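PDB 4G1P: Cys-Gly metallodipeptidase DUG1 from Saccharomyces cerevisiae, which hydrolyses the dipeptide Cys-Gly as a metal-dependent M20A peptidase and forms the catalytic component of the complex that degrades glutathione. Local coordinates for residues S33-E36 / S37-S40; E168-E171 / E172-S175; F43-A46 / K47-E51; R22-K25 / A26-P30. All coordinates share one frame; numbering follows the deposited sequence.

Along the chain the order is contact 4, contact 1, contact 3, contact 2. Contact 4 ends helix 16-28, contact 1 covers the turn that opens helix 39-55, and contact 3 lies further along that same helix. Contacts 3 and 4 are neighbours, with centres about 10 Å apart, because Phe-48 and Lys-45 pack on Ala-26 of the preceding helix. Contact 2 comes much later, in the loop after strand 162-168 of the six-stranded sheet, and carries a zinc ligand and residues of the pocket for the bound glycine and cysteine. Its centre lies about 12 Å from that of contact 1: the loop joining the two helices brings Ser-33 beside Ser-173, next to zinc ligand Glu-172.

Contact 1 of 4, residues S33-E36 / S37-S40; sequences SSDE and SLRS
Asp-35 O accepts Leu-38 N (2.9 Å) and Glu-36 O accepts Arg-39 N (3.1 Å, N-H...O 164°), two i-to-i+3 bonds that wind the chain through a 3-10 turn into helix 39-55. The Asp-35 carboxylate folds over the start of this turn, its CG anti to the backbone N (chi1 -170°). From above the plane of that carboxylate, Ser-37 OG donates to Asp-35 OD1 at 2.7 Å, while Ser-37 N adds a weak bond to the same oxygen. On the same face of the carboxylate lies Leu-38, its CD1 3.8 Å from Asp-35 OD2. With an alanine in place of Asp-35, Ser-37 OG would probably lose its acceptor and be set free to turn. Arg-39 bends at chi2 and chi3, bringing NH2 back to Ser-33 O (3.0 Å), which sits at the guanidinium edge, somewhat out of plane; NH1 goes to Ser-79 O. A water joins Glu-36 O to Ser-40 N. Ser-33 OG is hydrogen-bonded to Ser-173 OG and to OD2 of Asp-104, an active-site residue by similarity. The Asp-35 OD1 to Ser-37 N pairing, though weak, has the i-to-i+2 pattern of an Asx turn, here at the start of the 3-10 segment that leads into a helix.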
loop_
_atom_site.group_PDB
_atom_site.type_symbol
_atom_site.label_atom_id
_atom_site.label_comp_id
_atom_site.label_asym_id
_atom_site.label_seq_id
_atom_site.Cartn_x
_atom_site.Cartn_y
_atom_site.Cartn_z
ATOM N N SER A 33 -0.139 -0.337 -18.785
ATOM C CA SER A 33 0.831 -1.406 -19.010
ATOM C C SER A 33 1.326 -2.076 -17.716
ATOM O O SER A 33 1.859 -3.177 -17.749
ATOM C CB SER A 33 2.026 -0.878 -19.796
ATOM O OG SER A 33 2.710 0.115 -19.048
ATOM N N SER A 34 1.161 -1.413 -16.585
ATOM C CA SER A 34 1.677 -1.947 -15.343
ATOM C C SER A 34 0.664 -2.889 -14.723
ATOM O O SER A 34 0.965 -3.547 -13.740
ATOM C CB SER A 34 1.955 -0.819 -14.361
ATOM O OG SER A 34 0.744 -0.154 -14.013
ATOM N N ASP A 35 -0.535 -2.935 -15.298
ATOM C CA ASP A 35 -1.642 -3.710 -14.748
ATOM C C ASP A 35 -1.961 -4.926 -15.615
ATOM O O ASP A 35 -2.528 -4.792 -16.700
ATOM C CB ASP A 35 -2.888 -2.824 -14.624
ATOM C CG ASP A 35 -4.017 -3.492 -13.838
ATOM O OD1 ASP A 35 -4.227 -4.715 -13.976
ATOM O OD2 ASP A 35 -4.704 -2.788 -13.074
ATOM N N GLU A 36 -1.638 -6.112 -15.114
ATOM C CA GLU A 36 -1.797 -7.333 -15.901
ATOM C C GLU A 36 -3.235 -7.567 -16.351
ATOM O O GLU A 36 -3.474 -8.000 -17.480
ATOM C CB GLU A 36 -1.298 -8.546 -15.125
ATOM C CG GLU A 36 0.201 -8.611 -14.974
ATOM C CD GLU A 36 0.628 -9.808 -14.154
ATOM O OE1 GLU A 36 -0.244 -10.676 -13.881
ATOM O OE2 GLU A 36 1.824 -9.873 -13.780
ATOM N N SER A 37 -4.182 -7.260 -15.468
ATOM C CA SER A 37 -5.601 -7.425 -15.761
ATOM C C SER A 37 -6.075 -6.515 -16.895
ATOM O O SER A 37 -7.143 -6.732 -17.458
ATOM C CB SER A 37 -6.434 -7.146 -14.514
ATOM O OG SER A 37 -6.663 -5.751 -14.366
ATOM N N LEU A 38 -5.283 -5.501 -17.233
ATOM C CA LEU A 38 -5.665 -4.563 -18.282
ATOM C C LEU A 38 -4.812 -4.722 -19.527
ATOM O O LEU A 38 -4.909 -3.914 -20.454
ATOM C CB LEU A 38 -5.550 -3.127 -17.776
ATOM C CG LEU A 38 -6.450 -2.721 -16.611
ATOM C CD1 LEU A 38 -6.161 -1.295 -16.205
ATOM C CD2 LEU A 38 -7.912 -2.892 -16.975
ATOM N N ARG A 39 -3.960 -5.746 -19.543
ATOM C CA ARG A 39 -3.075 -5.957 -20.683
ATOM C C ARG A 39 -3.879 -5.987 -21.982
ATOM O O ARG A 39 -3.472 -5.405 -22.987
ATOM C CB ARG A 39 -2.244 -7.235 -20.510
ATOM C CG ARG A 39 -1.304 -7.577 -21.673
ATOM C CD ARG A 39 -0.295 -6.469 -21.980
ATOM N NE ARG A 39 0.336 -5.959 -20.768
ATOM C CZ ARG A 39 1.567 -6.262 -20.366
ATOM N NH1 ARG A 39 2.324 -7.066 -21.086
ATOM N NH2 ARG A 39 2.045 -5.757 -19.240
ATOM N N SER A 40 -5.044 -6.626 -21.944
ATOM C CA SER A 40 -5.897 -6.726 -23.125
ATOM C C SER A 40 -6.328 -5.348 -23.615
ATOM O O SER A 40 -6.430 -5.111 -24.814
ATOM C CB SER A 40 -7.120 -7.601 -22.850
ATOM O OG SER A 40 -8.085 -6.896 -22.110
HETATM O O HOH W 1 -5.697 -8.498 -19.688
#

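Contact 2 of 4, residues E168-E171 / E172-S175; sequences EGME and ESGS. With ZN (zinc ion), chain B; GLY (glycine), chain D.
Met-170 O is gripped by two backbone N-H groups, Ser-173 N at 2.9 Å and Ser-175 N at 2.7 Å, which reach it from opposite faces of its carbonyl plane. The loop is thereby curled round one oxygen. Ser-175 OG donates to Glu-168 OE2 (2.7 Å) on the syn lone pair, and Tyr-100 OH shares that carboxylate oxygen, so a buried acid ties Ser-175 back to the end of strand 162-168. Met-170 CE rests on Ser-173 CB (3.6 Å). This turn presents the consecutive Glu-Glu pair characteristic of M20 metallopeptidases, the first probably the proton acceptor, by similarity, and the second a zinc ligand. Glu-172 turns at chi2 (-74°) to give OE2 to zinc at 2.1 Å; its OE1 is a longer, weaker ligand of the same ion and also hydrogen-bonds to Gln-106 NE2. Asp-137 and His-450 also bind this ion, and the N of the bound glycine approaches the zinc at 2.6 Å. Glu-171 lays its carboxylate beside the same glycine, OE2 being 3.1 Å from the ligand O. Asp-104 accepts the backbone N-H of both glutamates, Glu-171 N on OD1 and Glu-172 N on OD2. A water accepts from Gly-174 N and donates to Glu-171 O (2.8 Å).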
loop_
_atom_site.group_PDB
_atom_site.type_symbol
_atom_site.label_atom_id
_atom_site.label_comp_id
_atom_site.label_asym_id
_atom_site.label_seq_id
_atom_site.Cartn_x
_atom_site.Cartn_y
_atom_site.Cartn_z
ATOM N N GLU A 168 5.551 2.690 -28.786
ATOM C CA GLU A 168 5.579 1.528 -27.894
ATOM C C GLU A 168 4.476 1.636 -26.860
ATOM O O GLU A 168 3.838 2.685 -26.740
ATOM C CB GLU A 168 6.933 1.383 -27.180
ATOM C CG GLU A 168 7.192 2.463 -26.125
ATOM C CD GLU A 168 8.187 2.036 -25.059
ATOM O OE1 GLU A 168 8.166 0.858 -24.653
ATOM O OE2 GLU A 168 8.990 2.880 -24.622
ATOM N N GLY A 169 4.269 0.552 -26.111
ATOM C CA GLY A 169 3.255 0.502 -25.072
ATOM C C GLY A 169 3.794 -0.030 -23.750
ATOM O O GLY A 169 3.053 -0.608 -22.944
ATOM N N MET A 170 5.088 0.169 -23.518
ATOM C CA MET A 170 5.694 -0.230 -22.258
ATOM C C MET A 170 6.492 0.906 -21.633
ATOM O O MET A 170 7.329 0.668 -20.762
ATOM C CB MET A 170 6.603 -1.454 -22.443
ATOM C CG MET A 170 5.878 -2.797 -22.517
ATOM S SD MET A 170 4.985 -3.223 -21.007
ATOM C CE MET A 170 6.292 -3.837 -19.968
ATOM N N GLU A 171 6.246 2.140 -22.064
ATOM C CA GLU A 171 7.068 3.251 -21.578
ATOM C C GLU A 171 6.918 3.461 -20.076
ATOM O O GLU A 171 7.889 3.766 -19.393
ATOM C CB GLU A 171 6.770 4.544 -22.330
ATOM C CG GLU A 171 7.900 5.565 -22.315
ATOM C CD GLU A 171 7.780 6.605 -21.196
ATOM O OE1 GLU A 171 6.861 6.496 -20.350
ATOM O OE2 GLU A 171 8.621 7.539 -21.169
ATOM N N GLU A 172 5.707 3.275 -19.567
ATOM C CA GLU A 172 5.457 3.468 -18.143
ATOM C C GLU A 172 5.867 2.233 -17.335
ATOM O O GLU A 172 5.653 2.175 -16.125
ATOM C CB GLU A 172 3.978 3.815 -17.890
ATOM C CG GLU A 172 3.448 5.008 -18.680
ATOM C CD GLU A 172 3.949 6.346 -18.141
ATOM O OE1 GLU A 172 4.709 6.353 -17.150
ATOM O OE2 GLU A 172 3.583 7.397 -18.710
ATOM N N SER A 173 6.466 1.262 -18.015
ATOM C CA SER A 173 6.859 0.002 -17.402
ATOM C C SER A 173 8.253 -0.436 -17.875
ATOM O O SER A 173 8.485 -1.612 -18.184
ATOM C CB SER A 173 5.824 -1.084 -17.718
ATOM O OG SER A 173 4.516 -0.679 -17.343
ATOM N N GLY A 174 9.174 0.525 -17.948
ATOM C CA GLY A 174 10.561 0.234 -18.272
ATOM C C GLY A 174 10.939 0.150 -19.742
ATOM O O GLY A 174 12.097 -0.117 -20.046
ATOM N N SER A 175 9.988 0.374 -20.649
ATOM C CA SER A 175 10.254 0.291 -22.094
ATOM C C SER A 175 10.945 -1.010 -22.463
ATOM O O SER A 175 11.883 -1.019 -23.251
ATOM C CB SER A 175 11.104 1.471 -22.571
ATOM O OG SER A 175 10.419 2.702 -22.395
HETATM ZN ZN ZN B . 4.783 8.861 -17.860
HETATM N N GLY D . 6.994 10.171 -17.539
HETATM C CA GLY D . 7.115 8.912 -18.248
HETATM C C GLY D . 8.291 8.217 -17.619
HETATM O O GLY D . 9.371 8.144 -18.199
HETATM O O HOH W 2 8.885 3.105 -16.886
#

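Contact 3 of 4, residues F43-A46 / K47-E51; sequences FDKA and KFISE
Lys-47 N bonds to Phe-43 O (2.8 Å) within alpha-helix 39-55, which packs on helix 16-28 and on strands 61-64 and 83-88 of the mixed sheet. The other backbone bonds of these two turns are Phe-48 N to Asp-44 O (2.7 Å), Ile-49 N to Lys-45 O and Ser-50 N to Ala-46 O (3.0 Å, nearly straight at 172°). Side-chain carbons rest on carbonyl oxygens one turn back: Ile-49 CG1 lies 3.5 Å from Lys-45 O, and Phe-48 CB is 3.4 Å from Asp-44 O. Beyond CB, the Phe-48 ring leads away from the preceding turn and reaches Ala-26 and Lys-25 of helix 16-28 with its CE2 and CZ end. Ala-46 and Ile-49 instead meet Ile-84 of the sheet, and Ala-46 and Ser-50 meet Met-63. Charge plays little direct part between the two turns, since Asp-44 OD1 and Lys-47 NZ remain 4.6 Å apart. The buried Lys-45 sends its NZ to Tyr-103 O and Thr-139 OG1. One polar side chain turns back to the backbone: with chi1 at 52°, Ser-50 OG donates to Lys-47 O at 2.6 Å, a carbonyl oxygen that also accepts Glu-51 N.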
loop_
_atom_site.group_PDB
_atom_site.type_symbol
_atom_site.label_atom_id
_atom_site.label_comp_id
_atom_site.label_asym_id
_atom_site.label_seq_id
_atom_site.Cartn_x
_atom_site.Cartn_y
_atom_site.Cartn_z
ATOM N N PHE A 43 -3.615 -3.903 -25.689
ATOM C CA PHE A 43 -3.639 -4.389 -27.067
ATOM C C PHE A 43 -4.697 -3.666 -27.891
ATOM O O PHE A 43 -4.455 -3.340 -29.062
ATOM C CB PHE A 43 -3.874 -5.894 -27.127
ATOM C CG PHE A 43 -2.848 -6.699 -26.383
ATOM C CD1 PHE A 43 -1.519 -6.290 -26.346
ATOM C CD2 PHE A 43 -3.212 -7.864 -25.710
ATOM C CE1 PHE A 43 -0.572 -7.037 -25.665
ATOM C CE2 PHE A 43 -2.274 -8.617 -25.018
ATOM C CZ PHE A 43 -0.953 -8.209 -24.993
ATOM N N ASP A 44 -5.855 -3.396 -27.289
ATOM C CA ASP A 44 -6.926 -2.702 -28.009
ATOM C C ASP A 44 -6.490 -1.297 -28.380
ATOM O O ASP A 44 -6.843 -0.790 -29.443
ATOM C CB ASP A 44 -8.201 -2.604 -27.177
ATOM C CG ASP A 44 -8.809 -3.954 -26.868
ATOM O OD1 ASP A 44 -8.435 -4.944 -27.523
ATOM O OD2 ASP A 44 -9.669 -4.016 -25.969
ATOM N N LYS A 45 -5.732 -0.677 -27.479
ATOM C CA LYS A 45 -5.199 0.652 -27.696
ATOM C C LYS A 45 -4.269 0.625 -28.902
ATOM O O LYS A 45 -4.390 1.454 -29.798
ATOM C CB LYS A 45 -4.470 1.119 -26.436
ATOM C CG LYS A 45 -3.858 2.504 -26.492
ATOM C CD LYS A 45 -4.883 3.581 -26.275
ATOM C CE LYS A 45 -4.258 4.976 -26.300
ATOM N NZ LYS A 45 -3.685 5.391 -25.002
ATOM N N ALA A 46 -3.364 -0.350 -28.935
ATOM C CA ALA A 46 -2.439 -0.498 -30.065
ATOM C C ALA A 46 -3.213 -0.737 -31.349
ATOM O O ALA A 46 -2.857 -0.231 -32.414
ATOM C CB ALA A 46 -1.471 -1.647 -29.829
ATOM N N LYS A 47 -4.276 -1.515 -31.233
ATOM C CA LYS A 47 -5.077 -1.868 -32.378
ATOM C C LYS A 47 -5.754 -0.612 -32.888
ATOM O O LYS A 47 -5.747 -0.339 -34.091
ATOM C CB LYS A 47 -6.109 -2.948 -32.008
ATOM C CG LYS A 47 -6.744 -3.634 -33.210
ATOM C CD LYS A 47 -8.048 -4.306 -32.834
ATOM C CE LYS A 47 -9.102 -3.283 -32.384
ATOM N NZ LYS A 47 -10.269 -3.909 -31.665
ATOM N N PHE A 48 -6.318 0.161 -31.963
ATOM C CA PHE A 48 -6.999 1.397 -32.315
ATOM C C PHE A 48 -6.070 2.350 -33.052
ATOM O O PHE A 48 -6.451 2.944 -34.051
ATOM C CB PHE A 48 -7.540 2.089 -31.072
ATOM C CG PHE A 48 -8.053 3.475 -31.330
ATOM C CD1 PHE A 48 -9.230 3.673 -32.038
ATOM C CD2 PHE A 48 -7.357 4.584 -30.877
ATOM C CE1 PHE A 48 -9.710 4.961 -32.290
ATOM C CE2 PHE A 48 -7.825 5.870 -31.118
ATOM C CZ PHE A 48 -9.007 6.058 -31.833
ATOM N N ILE A 49 -4.852 2.497 -32.552
ATOM C CA ILE A 49 -3.889 3.384 -33.175
ATOM C C ILE A 49 -3.523 2.922 -34.579
ATOM O O ILE A 49 -3.555 3.714 -35.519
ATOM C CB ILE A 49 -2.640 3.565 -32.289
ATOM C CG1 ILE A 49 -3.027 4.389 -31.066
ATOM C CG2 ILE A 49 -1.514 4.267 -33.046
ATOM C CD1 ILE A 49 -1.943 4.526 -30.082
ATOM N N SER A 50 -3.202 1.644 -34.734
ATOM C CA SER A 50 -2.881 1.124 -36.067
ATOM C C SER A 50 -4.017 1.383 -37.041
ATOM O O SER A 50 -3.775 1.642 -38.200
ATOM C CB SER A 50 -2.549 -0.369 -36.029
ATOM O OG SER A 50 -3.568 -1.100 -35.371
ATOM N N GLU A 51 -5.251 1.330 -36.551
ATOM C CA GLU A 51 -6.428 1.659 -37.347
ATOM C C GLU A 51 -6.452 3.126 -37.786
ATOM O O GLU A 51 -6.776 3.433 -38.943
ATOM C CB GLU A 51 -7.706 1.325 -36.584
ATOM C CG GLU A 51 -8.119 -0.117 -36.703
ATOM C CD GLU A 51 -9.158 -0.517 -35.668
ATOM O OE1 GLU A 51 -9.418 0.287 -34.738
ATOM O OE2 GLU A 51 -9.707 -1.639 -35.781
#

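Contact 4 of 4, residues R22-K25 / A26-P30; sequences RLTK and AIQIP
Ala-26 N donates to Arg-22 O at 3.3 Å with a nearly straight N-H...O angle of 168°, carrying the regular hydrogen bonding of helix 16-28 into its last turn. The small Ala-26 side chain packs on Thr-139 and Leu-143 of helix 135-154. Ile-27 N follows with a bond to Leu-23 O (3.1 Å). Its CG1, placed beside its own backbone N by chi1 of -68°, lies alongside Leu-23 CD1 at 3.9 Å, and the two side chains point the same way. At Gln-28 the pattern slackens: its N makes weak bonds to both Thr-24 O and Lys-25 O. The Gln-28 side chain runs beside Thr-24, OE1 lying 3.6 Å from CG2, while Thr-24 OG1 turns back to Phe-20 O. A water that donates to Lys-25 O (3.0 Å) also accepts weakly from Gln-28 NE2, and OE1 has a weak bond from Lys-120 NZ. A leucine in place of Gln-28 would probably leave this water without its amide donor and Lys-120 without its weak acceptor. Ile-29 N bonds to Ala-26 O at 3.2 Å and weakly to Lys-25 O, beside which its CG1 packs. Regular i-to-i+4 bonds thus give way to i-to-i+3 and weak, shared ones, and the Lys-25 carbonyl is served partly by water, as is common where a helix ends and the chain leaves as a loop.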
loop_
_atom_site.group_PDB
_atom_site.type_symbol
_atom_site.label_atom_id
_atom_site.label_comp_id
_atom_site.label_asym_id
_atom_site.label_seq_id
_atom_site.Cartn_x
_atom_site.Cartn_y
_atom_site.Cartn_z
ATOM N N ARG A 22 -11.056 11.473 -32.174
ATOM C CA ARG A 22 -10.003 10.478 -32.182
ATOM C C ARG A 22 -9.360 10.374 -30.800
ATOM O O ARG A 22 -9.137 9.275 -30.294
ATOM C CB ARG A 22 -8.968 10.827 -33.239
ATOM C CG ARG A 22 -7.669 10.085 -33.075
ATOM C CD ARG A 22 -6.661 10.521 -34.122
ATOM N NE ARG A 22 -6.959 9.941 -35.426
ATOM C CZ ARG A 22 -6.631 10.494 -36.586
ATOM N NH1 ARG A 22 -5.988 11.655 -36.625
ATOM N NH2 ARG A 22 -6.948 9.876 -37.710
ATOM N N LEU A 23 -9.101 11.518 -30.177
ATOM C CA LEU A 23 -8.422 11.542 -28.894
ATOM C C LEU A 23 -9.324 10.983 -27.783
ATOM O O LEU A 23 -8.848 10.406 -26.818
ATOM C CB LEU A 23 -7.950 12.954 -28.573
ATOM C CG LEU A 23 -7.212 13.155 -27.257
ATOM C CD1 LEU A 23 -5.972 12.296 -27.202
ATOM C CD2 LEU A 23 -6.859 14.615 -27.077
ATOM N N THR A 24 -10.632 11.122 -27.939
ATOM C CA THR A 24 -11.547 10.622 -26.923
ATOM C C THR A 24 -11.548 9.105 -26.895
ATOM O O THR A 24 -11.520 8.506 -25.818
ATOM C CB THR A 24 -12.987 11.102 -27.149
ATOM O OG1 THR A 24 -13.023 12.534 -27.163
ATOM C CG2 THR A 24 -13.883 10.582 -26.056
ATOM N N LYS A 25 -11.588 8.493 -28.079
ATOM C CA LYS A 25 -11.640 7.040 -28.184
ATOM C C LYS A 25 -10.400 6.417 -27.582
ATOM O O LYS A 25 -10.484 5.447 -26.820
ATOM C CB LYS A 25 -11.768 6.602 -29.637
ATOM C CG LYS A 25 -13.154 6.785 -30.218
ATOM C CD LYS A 25 -13.134 6.749 -31.741
ATOM C CE LYS A 25 -14.506 7.041 -32.305
ATOM N NZ LYS A 25 -15.232 7.961 -31.379
ATOM N N ALA A 26 -9.255 6.998 -27.928
ATOM C CA ALA A 26 -7.958 6.556 -27.444
ATOM C C ALA A 26 -7.860 6.595 -25.917
ATOM O O ALA A 26 -7.449 5.632 -25.277
ATOM C CB ALA A 26 -6.862 7.414 -28.064
ATOM N N ILE A 27 -8.241 7.728 -25.348
ATOM C CA ILE A 27 -8.163 7.941 -23.919
ATOM C C ILE A 27 -9.098 6.969 -23.189
ATOM O O ILE A 27 -8.858 6.612 -22.040
ATOM C CB ILE A 27 -8.488 9.425 -23.602
ATOM C CG1 ILE A 27 -7.373 10.329 -24.133
ATOM C CG2 ILE A 27 -8.702 9.665 -22.124
ATOM C CD1 ILE A 27 -5.998 9.948 -23.640
ATOM N N GLN A 28 -10.146 6.509 -23.867
ATOM C CA GLN A 28 -11.131 5.636 -23.225
ATOM C C GLN A 28 -10.644 4.206 -23.052
ATOM O O GLN A 28 -11.140 3.479 -22.210
ATOM C CB GLN A 28 -12.441 5.624 -23.996
ATOM C CG GLN A 28 -13.601 6.150 -23.199
ATOM C CD GLN A 28 -14.590 6.922 -24.075
ATOM O OE1 GLN A 28 -14.974 8.069 -23.761
ATOM N NE2 GLN A 28 -15.003 6.294 -25.188
ATOM N N ILE A 29 -9.687 3.792 -23.867
ATOM C CA ILE A 29 -9.109 2.473 -23.700
ATOM C C ILE A 29 -7.977 2.574 -22.685
ATOM O O ILE A 29 -6.940 3.171 -22.964
ATOM C CB ILE A 29 -8.561 1.955 -25.014
ATOM C CG1 ILE A 29 -9.589 2.163 -26.123
ATOM C CG2 ILE A 29 -8.164 0.509 -24.876
ATOM C CD1 ILE A 29 -9.040 1.901 -27.503
ATOM N N PRO A 30 -8.175 2.000 -21.492
ATOM C CA PRO A 30 -7.198 2.169 -20.415
ATOM C C PRO A 30 -5.963 1.277 -20.557
ATOM O O PRO A 30 -5.817 0.322 -19.805
ATOM C CB PRO A 30 -7.994 1.775 -19.170
ATOM C CG PRO A 30 -8.996 0.807 -19.668
ATOM C CD PRO A 30 -9.355 1.233 -21.057
HETATM O O HOH W 3 -12.792 9.267 -22.978
HETATM O O HOH W 4 -13.203 4.243 -27.200
#